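Local coordinates for riboflavin kinase, putative (Trypanosoma brucei, PDB 3BNW), which probably phosphorylates riboflavin with ATP to make FMN, the riboflavin kinase step of flavin cofactor synthesis, at residues R148-L151 / Q152-Q155. Residues are numbered along the deposited sequence; the frame is centred on the assembly and turned at random.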
loop_
_atom_site.group_PDB
_atom_site.type_symbol
_atom_site.label_atom_id
_atom_site.label_comp_id
_atom_site.label_asym_id
_atom_site.label_seq_id
_atom_site.Cartn_x
_atom_site.Cartn_y
_atom_site.Cartn_z
ATOM N N ARG A 148 -3.915 8.556 -8.440
ATOM C CA ARG A 148 -4.738 8.262 -9.613
ATOM C C ARG A 148 -4.164 8.841 -10.904
ATOM O O ARG A 148 -4.189 8.178 -11.936
ATOM C CB ARG A 148 -6.170 8.758 -9.397
ATOM C CG ARG A 148 -6.915 7.897 -8.412
ATOM C CD ARG A 148 -8.398 8.181 -8.353
ATOM N NE ARG A 148 -9.093 7.022 -7.799
ATOM C CZ ARG A 148 -10.337 7.019 -7.334
ATOM N NH1 ARG A 148 -11.077 8.126 -7.339
ATOM N NH2 ARG A 148 -10.846 5.890 -6.853
ATOM N N ASP A 149 -3.654 10.069 -10.850
ATOM C CA ASP A 149 -3.054 10.706 -12.027
ATOM C C ASP A 149 -1.776 9.992 -12.468
ATOM O O ASP A 149 -1.521 9.852 -13.668
ATOM C CB ASP A 149 -2.767 12.192 -11.762
ATOM C CG ASP A 149 -4.041 13.037 -11.685
ATOM O OD1 ASP A 149 -5.137 12.524 -12.006
ATOM O OD2 ASP A 149 -3.945 14.222 -11.304
ATOM N N MET A 150 -0.988 9.536 -11.497
ATOM C CA MET A 150 0.261 8.826 -11.781
ATOM C C MET A 150 0.003 7.454 -12.397
ATOM O O MET A 150 0.679 7.059 -13.342
ATOM C CB MET A 150 1.094 8.658 -10.503
ATOM C CG MET A 150 1.642 9.958 -9.914
ATOM S SD MET A 150 2.652 10.937 -11.038
ATOM C CE MET A 150 3.853 9.713 -11.538
ATOM N N LEU A 151 -0.983 6.738 -11.864
ATOM C CA LEU A 151 -1.277 5.373 -12.311
ATOM C C LEU A 151 -1.972 5.318 -13.676
ATOM O O LEU A 151 -2.057 4.245 -14.279
ATOM C CB LEU A 151 -2.102 4.621 -11.255
ATOM C CG LEU A 151 -1.375 4.290 -9.941
ATOM C CD1 LEU A 151 -2.359 3.763 -8.913
ATOM C CD2 LEU A 151 -0.242 3.293 -10.146
ATOM N N GLN A 152 -2.462 6.459 -14.161
ATOM C CA GLN A 152 -3.003 6.539 -15.522
ATOM C C GLN A 152 -1.888 6.557 -16.572
ATOM O O GLN A 152 -2.139 6.297 -17.752
ATOM C CB GLN A 152 -3.902 7.772 -15.690
ATOM C CG GLN A 152 -5.207 7.723 -14.893
ATOM C CD GLN A 152 -6.267 6.831 -15.521
ATOM O OE1 GLN A 152 -5.987 5.699 -15.915
ATOM N NE2 GLN A 152 -7.499 7.336 -15.603
ATOM N N LYS A 153 -0.662 6.852 -16.143
ATOM C CA LYS A 153 0.475 6.928 -17.056
ATOM C C LYS A 153 0.735 5.550 -17.675
ATOM O O LYS A 153 0.796 4.553 -16.953
ATOM C CB LYS A 153 1.719 7.463 -16.337
ATOM C CG LYS A 153 1.556 8.909 -15.847
ATOM C CD LYS A 153 2.607 9.331 -14.822
ATOM C CE LYS A 153 3.798 10.030 -15.458
ATOM N NZ LYS A 153 4.748 10.562 -14.427
ATOM N N PRO A 154 0.873 5.488 -19.015
ATOM C CA PRO A 154 0.998 4.212 -19.731
ATOM C C PRO A 154 2.033 3.260 -19.128
ATOM O O PRO A 154 1.793 2.054 -19.052
ATOM C CB PRO A 154 1.431 4.642 -21.137
ATOM C CG PRO A 154 0.898 6.011 -21.299
ATOM C CD PRO A 154 0.929 6.640 -19.939
ATOM N N GLN A 155 3.167 3.813 -18.707
ATOM C CA GLN A 155 4.246 3.038 -18.103
ATOM C C GLN A 155 3.771 2.347 -16.822
ATOM O O GLN A 155 3.930 1.134 -16.672
ATOM C CB GLN A 155 5.436 3.957 -17.801
ATOM C CG GLN A 155 6.763 3.245 -17.558
ATOM C CD GLN A 155 7.786 4.141 -16.861
ATOM O OE1 GLN A 155 7.490 4.762 -15.833
ATOM N NE2 GLN A 155 8.999 4.202 -17.414
#
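Q152 reaches back one turn to R148, on helix 133-151. Its backbone N still follows the helical pattern, but the i to i+4 bond from Q152 N to R148 O is weak, at 3.3 Å. The same oxygen also meets the Q152 side chain: CG stands beside the backbone N (chi1 -68°), which brings Q152 CG to 3.2 Å from R148 O. From there the chain bends at chi2, and Q152 also touches Q157. K153 comes next and makes the better bond. K153 N donates to M150 O at 3.1 Å, fairly straight at the hydrogen, although the donor stands well above the carbonyl plane. With L151 and Q152 as its middle residues, this i to i+3 link closes a type I beta turn, which joins helix 133-151 to the chain leading into 154-157. At K153 the backbone is extended and no longer helical, and P154 follows, in the region of the short, weakly bonded helix 154-157.

The K153 side chain runs alongside that of M150, the two pointing the same way. K153 CG lies 3.2 Å from M150 O, and K153 CD is 3.5 Å from M150 CE. A bend at chi3 (94°) leaves K153 NZ 3.1 Å from M150 CE, a short approach that is doubtful in detail. M150 itself is folded at chi2 and chi3, which curls its methyl toward the lysine. Around it, Y61 of strand 58-69, Q11 and L156 also touch the methionine, while L151 packs on W63 of the same strand.

Chemically, one sound backbone bond and one weak one close the turn. The lysine adds mainly its aliphatic chain, laid beside the buried M150, and its ammonium forms no salt bridge between the two segments.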